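Local coordinates for protein cytochrome c-554 (Nitrosomonas europaea, PDB 1FT6) that accepts electrons directly from hydroxylamine oxidoreductase during ammonia oxidation and carries them on four covalently bound c-type hemes, at residues 4-9 with 87-92; 34-39 with 51-56; 96-101 with 124-129. All coordinates share one frame; numbering follows the deposited sequence.

In the fold
The three contacts each lie chiefly against a different heme and differ in depth. Interaction 1 is buried, its centre about 7 Å from the centre of the chain; interaction 3 is partly buried at about 14 Å, and interaction 2 lies towards the periphery at about 22 Å. Interactions 1 and 3 adjoin: helices 88-92 and 98-112 follow each other in the chain, E6 forms a salt bridge with R99, and H92 O probably accepts a hydrogen bond from D127 N. Interaction 2 touches neither. In the core, a carboxylate grips backbone amides; interaction 3 combines a salt bridge with amide-ring stacking, and interaction 2 joins two loops by one backbone bond and apolar packing.

Interaction 1: 4-9 with 87-92; sequences PFEGRK and GCESCH. With HEC (heme c), chain F.
E89 runs past the ring of F5 and ends against the backbone of E6 and G7, linking loop 4-9 to helix 88-92. The two side chains slide by each other in opposite directions: CD1 of F5 comes obliquely to within 3.5 Å of CB of E89, and ring and carboxylate planes stand 67° apart. The phenylalanine therefore packs on the aliphatic base of the acid. With CG anti to the carbonyl carbon (chi1 -60°) and the chain extended beyond it, E89 brings its oxygens to two successive amides. E6 N donates over 2.9 Å to the syn lone pair of OE2 of E89. G7 N is 2.6 Å from OE1 of E89, also on the syn side but 27° out of the carboxylate plane. G95 N is a further donor to OE2, and a water gives one hydrogen bond to this oxygen and another to OE1 of E6, linking two like-charged groups; E6 is itself salt-bridged to R96 and R99, which probably offsets its charge.

Beside this grip, R8 lies along the start of the helix, its CB 4.1 Å from SG of C88 and its CD 3.9 Å from CA of G87, a spacing that leaves no room for a beta carbon on the glycine. C88 and C91 are thioether-bonded to the heme and NE2 of H92 is 2.0 Å from the iron, opposite H179, completing the CXXCH motif. With an alanine in place of E89, the amides of E6 and G7 would probably lose their acceptor and the water one of its anchors. The chemistry implies a buried carboxylate whose charge is probably stabilised by converging N-H groups; through it the N-terminal loop is tied to a residue between the two heme-binding cysteines.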
loop_
_atom_site.group_PDB
_atom_site.type_symbol
_atom_site.label_atom_id
_atom_site.label_comp_id
_atom_site.label_asym_id
_atom_site.label_seq_id
_atom_site.Cartn_x
_atom_site.Cartn_y
_atom_site.Cartn_z
ATOM N N PRO A 4 6.873 11.745 7.134
ATOM C CA PRO A 4 5.889 11.077 7.987
ATOM C C PRO A 4 4.613 10.723 7.197
ATOM O O PRO A 4 4.327 11.321 6.153
ATOM C CB PRO A 4 5.596 12.106 9.062
ATOM C CG PRO A 4 5.758 13.379 8.356
ATOM C CD PRO A 4 6.883 13.209 7.371
ATOM N N PHE A 5 3.873 9.747 7.707
ATOM C CA PHE A 5 2.609 9.330 7.141
ATOM C C PHE A 5 1.564 10.349 7.515
ATOM O O PHE A 5 1.699 11.029 8.527
ATOM C CB PHE A 5 2.176 7.982 7.712
ATOM C CG PHE A 5 2.917 6.825 7.132
ATOM C CD1 PHE A 5 2.349 6.055 6.112
ATOM C CD2 PHE A 5 4.205 6.518 7.575
ATOM C CE1 PHE A 5 3.055 5.010 5.553
ATOM C CE2 PHE A 5 4.937 5.464 7.012
ATOM C CZ PHE A 5 4.367 4.713 6.005
ATOM N N GLU A 6 0.512 10.460 6.711
ATOM C CA GLU A 6 -0.584 11.351 7.041
ATOM C C GLU A 6 -1.925 10.649 6.843
ATOM O O GLU A 6 -2.932 11.039 7.419
ATOM C CB GLU A 6 -0.565 12.616 6.174
ATOM C CG GLU A 6 0.678 13.441 6.303
ATOM C CD GLU A 6 0.601 14.647 5.417
ATOM O OE1 GLU A 6 0.687 14.447 4.184
ATOM O OE2 GLU A 6 0.436 15.774 5.949
ATOM N N GLY A 7 -1.968 9.604 6.032
ATOM C CA GLY A 7 -3.260 8.986 5.823
ATOM C C GLY A 7 -3.704 9.148 4.378
ATOM O O GLY A 7 -3.052 9.802 3.592
ATOM N N ARG A 8 -4.824 8.547 4.048
ATOM C CA ARG A 8 -5.337 8.516 2.690
ATOM C C ARG A 8 -6.072 9.746 2.173
ATOM O O ARG A 8 -6.236 9.884 0.962
ATOM C CB ARG A 8 -6.317 7.336 2.548
ATOM C CG ARG A 8 -5.784 6.000 2.988
ATOM C CD ARG A 8 -6.731 4.883 2.551
ATOM N NE ARG A 8 -8.131 5.075 2.944
ATOM C CZ ARG A 8 -8.631 4.773 4.135
ATOM N NH1 ARG A 8 -9.927 4.983 4.387
ATOM N NH2 ARG A 8 -7.836 4.273 5.079
ATOM N N LYS A 9 -6.492 10.623 3.068
ATOM C CA LYS A 9 -7.340 11.755 2.674
ATOM C C LYS A 9 -6.895 12.600 1.511
ATOM O O LYS A 9 -7.618 12.718 0.542
ATOM C CB LYS A 9 -7.626 12.670 3.859
ATOM C CG LYS A 9 -8.615 13.812 3.509
ATOM C CD LYS A 9 -9.185 14.507 4.761
ATOM C CE LYS A 9 -8.542 15.874 4.979
ATOM N NZ LYS A 9 -9.083 16.570 6.193
ATOM N N GLY A 87 -3.469 1.240 2.948
ATOM C CA GLY A 87 -3.794 2.320 2.036
ATOM C C GLY A 87 -2.721 2.858 1.134
ATOM O O GLY A 87 -1.663 2.273 0.969
ATOM N N CYS A 88 -2.967 4.063 0.603
ATOM C CA CYS A 88 -2.051 4.628 -0.401
ATOM C C CYS A 88 -0.585 4.701 -0.053
ATOM O O CYS A 88 0.250 4.267 -0.839
ATOM C CB CYS A 88 -2.572 6.037 -0.818
ATOM S SG CYS A 88 -4.368 6.185 -0.822
ATOM N N GLU A 89 -0.250 5.216 1.143
ATOM C CA GLU A 89 1.136 5.360 1.571
ATOM C C GLU A 89 1.814 4.030 1.908
ATOM O O GLU A 89 3.023 3.965 1.911
ATOM C CB GLU A 89 1.246 6.321 2.760
ATOM C CG GLU A 89 0.734 7.772 2.471
ATOM C CD GLU A 89 0.445 8.551 3.765
ATOM O OE1 GLU A 89 -0.418 8.087 4.538
ATOM O OE2 GLU A 89 1.070 9.606 4.023
ATOM N N SER A 90 1.037 2.992 2.186
ATOM C CA SER A 90 1.652 1.678 2.449
ATOM C C SER A 90 2.395 1.188 1.213
ATOM O O SER A 90 3.357 0.386 1.340
ATOM C CB SER A 90 0.602 0.627 2.867
ATOM O OG SER A 90 0.303 0.708 4.253
ATOM N N CYS A 91 1.977 1.632 0.011
ATOM C CA CYS A 91 2.693 1.216 -1.212
ATOM C C CYS A 91 3.502 2.336 -1.857
ATOM O O CYS A 91 4.651 2.147 -2.248
ATOM C CB CYS A 91 1.705 0.683 -2.251
ATOM S SG CYS A 91 0.902 -0.860 -1.723
ATOM N N HIS A 92 2.900 3.515 -1.945
ATOM C CA HIS A 92 3.567 4.652 -2.577
ATOM C C HIS A 92 4.563 5.373 -1.648
ATOM O O HIS A 92 5.348 6.193 -2.114
ATOM C CB HIS A 92 2.495 5.628 -3.049
ATOM C CG HIS A 92 1.661 5.078 -4.150
ATOM N ND1 HIS A 92 2.175 4.804 -5.396
ATOM C CD2 HIS A 92 0.384 4.612 -4.159
ATOM C CE1 HIS A 92 1.257 4.193 -6.117
ATOM N NE2 HIS A 92 0.141 4.037 -5.449
HETATM FE FE HEC F . -1.587 3.266 -6.218
HETATM C CHA HEC F . -0.276 3.602 -9.303
HETATM C CHB HEC F . -3.005 6.406 -6.487
HETATM C CHC HEC F . -3.117 2.830 -3.201
HETATM C CHD HEC F . 0.085 0.332 -5.800
HETATM N NA HEC F . -1.622 4.706 -7.633
HETATM C C1A HEC F . -1.039 4.665 -8.836
HETATM C C2A HEC F . -1.272 5.905 -9.589
HETATM C C3A HEC F . -2.028 6.732 -8.751
HETATM C C4A HEC F . -2.250 5.959 -7.546
HETATM C CMA HEC F . -2.574 8.146 -8.956
HETATM C CAA HEC F . -0.727 6.183 -11.047
HETATM C CBA HEC F . -1.845 6.019 -12.094
HETATM C CGA HEC F . -2.551 4.653 -12.081
HETATM O O1A HEC F . -1.844 3.661 -12.222
HETATM O O2A HEC F . -3.796 4.609 -11.902
HETATM N NB HEC F . -2.752 4.368 -5.089
HETATM C C1B HEC F . -3.268 5.671 -5.304
HETATM C C2B HEC F . -4.123 6.122 -4.234
HETATM C C3B HEC F . -4.170 5.123 -3.311
HETATM C C4B HEC F . -3.347 4.037 -3.852
HETATM C CMB HEC F . -4.911 7.466 -4.135
HETATM C CAB HEC F . -4.920 5.060 -1.965
HETATM C CBB HEC F . -6.472 5.076 -2.072
HETATM N NC HEC F . -1.547 1.841 -4.809
HETATM C C1C HEC F . -2.242 1.830 -3.641
HETATM C C2C HEC F . -1.927 0.672 -2.845
HETATM C C3C HEC F . -0.953 0.016 -3.512
HETATM C C4C HEC F . -0.759 0.743 -4.778
HETATM C CMC HEC F . -2.553 0.316 -1.451
HETATM C CAC HEC F . -0.151 -1.241 -3.046
HETATM C CBC HEC F . -1.045 -2.444 -2.760
HETATM N ND HEC F . -0.456 2.163 -7.332
HETATM C C1D HEC F . 0.223 0.995 -7.026
HETATM C C2D HEC F . 1.083 0.554 -8.102
HETATM C C3D HEC F . 0.929 1.477 -9.090
HETATM C C4D HEC F . 0.019 2.439 -8.604
HETATM C CMD HEC F . 1.994 -0.687 -8.055
HETATM C CAD HEC F . 1.746 1.552 -10.401
HETATM C CBD HEC F . 2.958 2.459 -10.409
HETATM C CGD HEC F . 3.287 3.044 -11.807
HETATM O O1D HEC F . 4.052 4.013 -11.847
HETATM O O2D HEC F . 2.783 2.515 -12.845
HETATM O O HOH W 1 0.507 12.166 2.887
#

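Interaction 2: 34-39 with 51-56; sequences LKPNVK and AKDYTQ. With HEC (heme c), chain E.
L34 and Y54 make the backbone link between these two loops: Y54 N donates to O of L34 over 2.8 Å, with the C=O...N angle at 168°. More weakly, CA of P36 directs its hydrogen at O of K52, 3.4 Å away. Within 51-56, the bond from T55 N to OD1 of D53, 3.0 Å, makes an Asx turn, and T55 OG1 adds a second bond to the same oxygen at 2.7 Å.

Van der Waals packing surrounds these bonds. CB of L34 lies 4.0 Å from CB of Y54, the ring of P36 and the side chain of D53 lie side by side, and CG of K35 meets CG2 of T55 where the two chains cross at a slant.

Heme contacts form a third group. Methyl CMB sits 3.4 Å above one face of the Y54 ring, displaced toward its rim, and CD of K52 covers the other; the Y54 hydroxyl is hydrogen-bonded to the backbone N of D49. CD2 of L34 comes within 3.4 Å of C1B of the porphyrin, and NZ of K39 bonds propionate O1A at 2.6 Å and a propionate of another heme.

The segments run nearly antiparallel, 157° apart; the first holds a type II turn from K35 to V38, helix 40-45 lies between them, and together they line the pocket of the heme bound covalently by C60 and C63 and ligated by H64.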
loop_
_atom_site.group_PDB
_atom_site.type_symbol
_atom_site.label_atom_id
_atom_site.label_comp_id
_atom_site.label_asym_id
_atom_site.label_seq_id
_atom_site.Cartn_x
_atom_site.Cartn_y
_atom_site.Cartn_z
ATOM N N LEU A 34 -9.381 -8.541 11.224
ATOM C CA LEU A 34 -8.893 -8.683 12.618
ATOM C C LEU A 34 -10.031 -8.664 13.615
ATOM O O LEU A 34 -9.838 -8.862 14.822
ATOM C CB LEU A 34 -7.859 -7.595 12.965
ATOM C CG LEU A 34 -6.571 -7.524 12.089
ATOM C CD1 LEU A 34 -5.482 -6.569 12.677
ATOM C CD2 LEU A 34 -6.010 -8.924 12.013
ATOM N N LYS A 35 -11.242 -8.429 13.115
ATOM C CA LYS A 35 -12.406 -8.407 14.000
ATOM C C LYS A 35 -12.878 -9.802 14.368
ATOM O O LYS A 35 -12.673 -10.751 13.638
ATOM C CB LYS A 35 -13.576 -7.671 13.338
ATOM C CG LYS A 35 -13.304 -6.233 13.101
ATOM C CD LYS A 35 -14.442 -5.600 12.301
ATOM C CE LYS A 35 -14.247 -4.090 12.237
ATOM N NZ LYS A 35 -15.477 -3.410 11.742
ATOM N N PRO A 36 -13.531 -9.938 15.531
ATOM C CA PRO A 36 -14.032 -11.237 15.973
ATOM C C PRO A 36 -14.992 -11.848 14.971
ATOM O O PRO A 36 -15.774 -11.142 14.349
ATOM C CB PRO A 36 -14.763 -10.936 17.307
ATOM C CG PRO A 36 -14.473 -9.577 17.651
ATOM C CD PRO A 36 -13.836 -8.853 16.484
ATOM N N ASN A 37 -14.907 -13.162 14.810
ATOM C CA ASN A 37 -15.784 -13.930 13.941
ATOM C C ASN A 37 -15.784 -13.641 12.444
ATOM O O ASN A 37 -16.685 -14.070 11.731
ATOM C CB ASN A 37 -17.215 -13.878 14.503
ATOM C CG ASN A 37 -17.266 -14.233 15.997
ATOM O OD1 ASN A 37 -16.997 -15.375 16.383
ATOM N ND2 ASN A 37 -17.598 -13.255 16.834
ATOM N N VAL A 38 -14.769 -12.931 11.962
ATOM C CA VAL A 38 -14.649 -12.668 10.532
ATOM C C VAL A 38 -13.528 -13.595 10.067
ATOM O O VAL A 38 -12.505 -13.689 10.735
ATOM C CB VAL A 38 -14.218 -11.207 10.253
ATOM C CG1 VAL A 38 -13.867 -11.054 8.783
ATOM C CG2 VAL A 38 -15.325 -10.222 10.673
ATOM N N LYS A 39 -13.715 -14.263 8.928
ATOM C CA LYS A 39 -12.713 -15.157 8.351
ATOM C C LYS A 39 -12.330 -16.275 9.335
ATOM O O LYS A 39 -11.145 -16.632 9.515
ATOM C CB LYS A 39 -11.466 -14.356 7.886
ATOM C CG LYS A 39 -11.772 -13.346 6.683
ATOM C CD LYS A 39 -10.537 -12.916 5.901
ATOM C CE LYS A 39 -10.870 -12.266 4.557
ATOM N NZ LYS A 39 -9.694 -12.154 3.637
ATOM N N ALA A 51 -12.870 -16.238 17.382
ATOM C CA ALA A 51 -13.731 -15.324 18.124
ATOM C C ALA A 51 -12.974 -14.188 18.798
ATOM O O ALA A 51 -13.581 -13.295 19.387
ATOM C CB ALA A 51 -14.549 -16.114 19.184
ATOM N N LYS A 52 -11.652 -14.184 18.700
ATOM C CA LYS A 52 -10.867 -13.138 19.341
ATOM C C LYS A 52 -10.901 -11.804 18.611
ATOM O O LYS A 52 -10.956 -11.759 17.382
ATOM C CB LYS A 52 -9.406 -13.593 19.488
ATOM C CG LYS A 52 -8.478 -12.556 20.120
ATOM C CD LYS A 52 -7.169 -13.180 20.550
ATOM C CE LYS A 52 -6.159 -12.128 20.963
ATOM N NZ LYS A 52 -4.852 -12.789 21.288
ATOM N N ASP A 53 -10.899 -10.712 19.368
ATOM C CA ASP A 53 -10.854 -9.384 18.766
ATOM C C ASP A 53 -9.370 -9.077 18.616
ATOM O O ASP A 53 -8.694 -8.793 19.599
ATOM C CB ASP A 53 -11.482 -8.348 19.693
ATOM C CG ASP A 53 -11.581 -6.981 19.044
ATOM O OD1 ASP A 53 -10.764 -6.647 18.158
ATOM O OD2 ASP A 53 -12.496 -6.235 19.419
ATOM N N TYR A 54 -8.840 -9.136 17.398
ATOM C CA TYR A 54 -7.415 -8.863 17.188
ATOM C C TYR A 54 -7.144 -7.421 16.735
ATOM O O TYR A 54 -6.005 -7.088 16.426
ATOM C CB TYR A 54 -6.840 -9.808 16.115
ATOM C CG TYR A 54 -6.637 -11.228 16.586
ATOM C CD1 TYR A 54 -7.570 -12.225 16.252
ATOM C CD2 TYR A 54 -5.475 -11.605 17.256
ATOM C CE1 TYR A 54 -7.345 -13.552 16.554
ATOM C CE2 TYR A 54 -5.241 -12.947 17.561
ATOM C CZ TYR A 54 -6.186 -13.908 17.200
ATOM O OH TYR A 54 -5.977 -15.227 17.511
ATOM N N THR A 55 -8.181 -6.581 16.671
ATOM C CA THR A 55 -7.996 -5.186 16.226
ATOM C C THR A 55 -7.100 -4.284 17.060
ATOM O O THR A 55 -6.726 -3.198 16.615
ATOM C CB THR A 55 -9.353 -4.469 16.017
ATOM O OG1 THR A 55 -9.990 -4.237 17.276
ATOM C CG2 THR A 55 -10.241 -5.317 15.160
ATOM N N GLN A 56 -6.728 -4.709 18.260
ATOM C CA GLN A 56 -5.813 -3.888 19.039
ATOM C C GLN A 56 -4.603 -4.710 19.481
ATOM O O GLN A 56 -3.937 -4.360 20.431
ATOM C CB GLN A 56 -6.525 -3.311 20.251
ATOM C CG GLN A 56 -7.785 -2.546 19.858
ATOM C CD GLN A 56 -8.413 -1.854 21.031
ATOM O OE1 GLN A 56 -9.188 -2.462 21.790
ATOM N NE2 GLN A 56 -8.086 -0.575 21.205
HETATM FE FE HEC E . -2.696 -10.741 8.753
HETATM C CHA HEC E . -4.092 -11.907 5.812
HETATM C CHB HEC E . -5.381 -12.144 10.495
HETATM C CHC HEC E . -0.839 -10.684 11.675
HETATM C CHD HEC E . 0.229 -10.057 6.977
HETATM N NA HEC E . -4.382 -11.737 8.241
HETATM C C1A HEC E . -4.843 -12.070 6.972
HETATM C C2A HEC E . -6.161 -12.632 7.028
HETATM C C3A HEC E . -6.538 -12.696 8.365
HETATM C C4A HEC E . -5.444 -12.163 9.095
HETATM C CMA HEC E . -7.836 -13.277 8.935
HETATM C CAA HEC E . -6.983 -13.121 5.840
HETATM C CBA HEC E . -6.626 -14.562 5.420
HETATM C CGA HEC E . -7.519 -15.126 4.272
HETATM O O1A HEC E . -8.449 -14.440 3.830
HETATM O O2A HEC E . -7.264 -16.233 3.795
HETATM N NB HEC E . -3.022 -11.356 10.671
HETATM C C1B HEC E . -4.239 -11.764 11.227
HETATM C C2B HEC E . -4.141 -11.833 12.644
HETATM C C3B HEC E . -2.871 -11.480 12.985
HETATM C C4B HEC E . -2.185 -11.167 11.736
HETATM C CMB HEC E . -5.252 -12.227 13.648
HETATM C CAB HEC E . -2.249 -11.402 14.413
HETATM C CBB HEC E . -2.218 -12.770 15.110
HETATM N NC HEC E . -0.735 -10.461 9.226
HETATM C C1C HEC E . -0.174 -10.317 10.492
HETATM C C2C HEC E . 1.133 -9.732 10.462
HETATM C C3C HEC E . 1.397 -9.491 9.136
HETATM C C4C HEC E . 0.278 -9.987 8.402
HETATM C CMC HEC E . 2.041 -9.392 11.658
HETATM C CAC HEC E . 2.600 -8.777 8.510
HETATM C CBC HEC E . 4.003 -9.205 8.930
HETATM N ND HEC E . -2.066 -10.943 6.805
HETATM C C1D HEC E . -0.869 -10.557 6.251
HETATM C C2D HEC E . -0.842 -10.747 4.840
HETATM C C3D HEC E . -2.056 -11.279 4.508
HETATM C C4D HEC E . -2.801 -11.400 5.729
HETATM C CMD HEC E . 0.401 -10.456 3.958
HETATM C CAD HEC E . -2.433 -11.759 3.113
HETATM C CBD HEC E . -2.195 -13.224 2.800
HETATM C CGD HEC E . -2.662 -13.628 1.402
HETATM O O1D HEC E . -3.843 -13.664 1.163
HETATM O O2D HEC E . -1.839 -13.902 0.592
#

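Interaction 3: 96-101 with 124-129; sequences RNFRGD and KGQDFH. With HEC (heme c), chain D.
K124 and D101 form the salt bridge of this contact. NZ of K124 lies 3.1 Å from OD1 of D101, meeting it from above, 39° out of the carboxylate plane, and makes a weak second bond to OD2. The two side chains cross at about a right angle, and bends at chi2 and chi4 in the lysine bring its NZ to the carboxylate. A water adds a second polar link, accepting from N of F98 at 2.9 Å and donating to O of K124 at 2.7 Å.

Packing begins where CB of K124 rests on CB of F98, 3.8 Å apart. Past G125, whose positive phi (96°) closes the Schellman motif after helix 118-123, Q126 lays its amide over the F98 ring: the planes are 25° apart, OE1 stands 3.6 Å above the ring near its rim, and CB makes a CH-pi contact 4.1 Å from the centroid. NE2 of Q126 faces heme methyl CMA at 3.6 Å.

OE1 of Q126 also accepts from NE2 of H102, an axial ligand of this heme, and the F98 ring meets the H102 ring. Q126 and F98 thus form a second shell that is likely to fix the rotation of the ligand imidazole.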
loop_
_atom_site.group_PDB
_atom_site.type_symbol
_atom_site.label_atom_id
_atom_site.label_comp_id
_atom_site.label_asym_id
_atom_site.label_seq_id
_atom_site.Cartn_x
_atom_site.Cartn_y
_atom_site.Cartn_z
ATOM N N ARG A 96 3.737 12.976 3.235
ATOM C CA ARG A 96 3.863 14.350 3.713
ATOM C C ARG A 96 4.615 15.316 2.828
ATOM O O ARG A 96 4.132 16.442 2.611
ATOM C CB ARG A 96 4.504 14.403 5.103
ATOM C CG ARG A 96 4.693 15.831 5.590
ATOM C CD ARG A 96 3.445 16.349 6.268
ATOM N NE ARG A 96 3.689 17.633 6.935
ATOM C CZ ARG A 96 2.728 18.467 7.327
ATOM N NH1 ARG A 96 1.455 18.161 7.122
ATOM N NH2 ARG A 96 3.038 19.614 7.919
ATOM N N ASN A 97 5.793 14.919 2.356
ATOM C CA ASN A 97 6.626 15.785 1.519
ATOM C C ASN A 97 6.377 15.710 0.015
ATOM O O ASN A 97 6.455 16.727 -0.672
ATOM C CB ASN A 97 8.092 15.502 1.764
ATOM C CG ASN A 97 8.496 15.769 3.223
ATOM O OD1 ASN A 97 7.846 16.547 3.916
ATOM N ND2 ASN A 97 9.553 15.120 3.673
ATOM N N PHE A 98 6.090 14.528 -0.522
ATOM C CA PHE A 98 5.877 14.508 -1.956
ATOM C C PHE A 98 4.486 14.948 -2.391
ATOM O O PHE A 98 4.317 15.414 -3.513
ATOM C CB PHE A 98 6.249 13.137 -2.570
ATOM C CG PHE A 98 5.257 12.005 -2.274
ATOM C CD1 PHE A 98 3.958 12.021 -2.795
ATOM C CD2 PHE A 98 5.687 10.871 -1.559
ATOM C CE1 PHE A 98 3.084 10.934 -2.630
ATOM C CE2 PHE A 98 4.841 9.765 -1.377
ATOM C CZ PHE A 98 3.521 9.785 -1.916
ATOM N N ARG A 99 3.484 14.883 -1.542
ATOM C CA ARG A 99 2.194 15.280 -2.062
ATOM C C ARG A 99 2.149 16.754 -2.435
ATOM O O ARG A 99 1.312 17.152 -3.255
ATOM C CB ARG A 99 1.078 14.927 -1.095
ATOM C CG ARG A 99 1.016 15.774 0.143
ATOM C CD ARG A 99 -0.275 15.487 0.907
ATOM N NE ARG A 99 -0.243 16.065 2.252
ATOM C CZ ARG A 99 -0.533 17.332 2.524
ATOM N NH1 ARG A 99 -0.874 18.154 1.537
ATOM N NH2 ARG A 99 -0.496 17.781 3.777
ATOM N N GLY A 100 3.063 17.544 -1.849
ATOM C CA GLY A 100 3.125 18.963 -2.146
ATOM C C GLY A 100 3.673 19.152 -3.547
ATOM O O GLY A 100 3.261 20.072 -4.255
ATOM N N ASP A 101 4.607 18.298 -3.944
ATOM C CA ASP A 101 5.183 18.385 -5.270
ATOM C C ASP A 101 4.117 17.912 -6.291
ATOM O O ASP A 101 4.155 18.334 -7.447
ATOM C CB ASP A 101 6.455 17.529 -5.394
ATOM C CG ASP A 101 7.727 18.311 -5.067
ATOM O OD1 ASP A 101 7.642 19.277 -4.294
ATOM O OD2 ASP A 101 8.819 17.980 -5.570
ATOM N N LYS A 124 11.802 13.053 -2.231
ATOM C CA LYS A 124 10.841 13.386 -1.182
ATOM C C LYS A 124 10.180 12.147 -0.572
ATOM O O LYS A 124 9.168 12.258 0.114
ATOM C CB LYS A 124 9.761 14.318 -1.719
ATOM C CG LYS A 124 10.272 15.698 -2.042
ATOM C CD LYS A 124 9.230 16.751 -1.753
ATOM C CE LYS A 124 9.901 18.108 -1.495
ATOM N NZ LYS A 124 10.282 18.751 -2.767
ATOM N N GLY A 125 10.760 10.974 -0.848
ATOM C CA GLY A 125 10.255 9.744 -0.275
ATOM C C GLY A 125 9.287 8.895 -1.088
ATOM O O GLY A 125 8.866 7.827 -0.599
ATOM N N GLN A 126 8.948 9.301 -2.315
ATOM C CA GLN A 126 7.982 8.473 -3.071
ATOM C C GLN A 126 8.606 7.176 -3.535
ATOM O O GLN A 126 9.774 7.097 -3.942
ATOM C CB GLN A 126 7.396 9.226 -4.290
ATOM C CG GLN A 126 6.275 8.418 -5.043
ATOM C CD GLN A 126 5.272 9.318 -5.794
ATOM O OE1 GLN A 126 5.417 10.556 -5.750
ATOM N NE2 GLN A 126 4.329 8.793 -6.432
ATOM N N ASP A 127 7.816 6.121 -3.461
ATOM C CA ASP A 127 8.301 4.812 -3.872
ATOM C C ASP A 127 7.870 4.498 -5.303
ATOM O O ASP A 127 6.686 4.549 -5.599
ATOM C CB ASP A 127 7.713 3.746 -2.947
ATOM C CG ASP A 127 8.511 2.430 -2.967
ATOM O OD1 ASP A 127 9.074 2.046 -4.005
ATOM O OD2 ASP A 127 8.583 1.766 -1.907
ATOM N N PHE A 128 8.818 4.204 -6.169
ATOM C CA PHE A 128 8.483 3.781 -7.550
ATOM C C PHE A 128 8.931 2.348 -7.829
ATOM O O PHE A 128 8.939 1.923 -8.989
ATOM C CB PHE A 128 9.141 4.706 -8.564
ATOM C CG PHE A 128 8.699 6.128 -8.423
ATOM C CD1 PHE A 128 7.542 6.582 -9.058
ATOM C CD2 PHE A 128 9.400 7.003 -7.584
ATOM C CE1 PHE A 128 7.080 7.894 -8.858
ATOM C CE2 PHE A 128 8.954 8.309 -7.372
ATOM C CZ PHE A 128 7.790 8.766 -8.012
ATOM N N HIS A 129 9.319 1.612 -6.780
ATOM C CA HIS A 129 9.794 0.228 -6.923
ATOM C C HIS A 129 8.833 -0.768 -6.246
ATOM O O HIS A 129 8.541 -1.831 -6.791
ATOM C CB HIS A 129 11.216 0.084 -6.340
ATOM C CG HIS A 129 11.915 -1.163 -6.776
ATOM N ND1 HIS A 129 11.870 -2.336 -6.053
ATOM C CD2 HIS A 129 12.651 -1.432 -7.885
ATOM C CE1 HIS A 129 12.547 -3.273 -6.692
ATOM N NE2 HIS A 129 13.030 -2.751 -7.806
HETATM FE FE HEC D . -0.578 12.283 -6.691
HETATM C CHA HEC D . 0.591 11.668 -9.821
HETATM C CHB HEC D . 0.170 9.174 -5.739
HETATM C CHC HEC D . -1.502 13.054 -3.445
HETATM C CHD HEC D . -1.857 15.253 -7.767
HETATM N NA HEC D . 0.168 10.739 -7.593
HETATM C C1A HEC D . 0.645 10.649 -8.879
HETATM C C2A HEC D . 1.180 9.360 -9.138
HETATM C C3A HEC D . 1.017 8.622 -7.987
HETATM C C4A HEC D . 0.415 9.503 -7.054
HETATM C CMA HEC D . 1.459 7.130 -7.725
HETATM C CAA HEC D . 1.807 8.919 -10.449
HETATM C CBA HEC D . 3.323 9.218 -10.474
HETATM C CGA HEC D . 4.075 8.733 -11.719
HETATM O O1A HEC D . 3.777 9.266 -12.833
HETATM O O2A HEC D . 4.979 7.869 -11.612
HETATM N NB HEC D . -0.663 11.329 -4.937
HETATM C C1B HEC D . -0.317 10.003 -4.744
HETATM C C2B HEC D . -0.427 9.600 -3.364
HETATM C C3B HEC D . -0.834 10.707 -2.680
HETATM C C4B HEC D . -0.987 11.788 -3.697
HETATM C CMB HEC D . -0.173 8.200 -2.759
HETATM C CAB HEC D . -1.121 10.862 -1.152
HETATM C CBB HEC D . 0.122 10.875 -0.317
HETATM N NC HEC D . -1.440 13.806 -5.808
HETATM C C1C HEC D . -1.778 13.960 -4.434
HETATM C C2C HEC D . -2.531 15.170 -4.184
HETATM C C3C HEC D . -2.731 15.722 -5.414
HETATM C C4C HEC D . -2.018 14.924 -6.395
HETATM C CMC HEC D . -3.079 15.679 -2.831
HETATM C CAC HEC D . -3.637 16.944 -5.717
HETATM C CBC HEC D . -3.321 18.287 -5.102
HETATM N ND HEC D . -0.565 13.284 -8.431
HETATM C C1D HEC D . -1.150 14.513 -8.694
HETATM C C2D HEC D . -0.927 14.919 -10.089
HETATM C C3D HEC D . -0.194 13.884 -10.636
HETATM C C4D HEC D . 0.000 12.899 -9.601
HETATM C CMD HEC D . -1.459 16.216 -10.786
HETATM C CAD HEC D . 0.091 13.698 -12.118
HETATM C CBD HEC D . -1.027 12.955 -12.845
HETATM C CGD HEC D . -0.839 12.827 -14.326
HETATM O O1D HEC D . -1.890 12.831 -15.018
HETATM O O2D HEC D . 0.316 12.692 -14.762
HETATM O O HOH W 2 6.751 12.340 1.226
#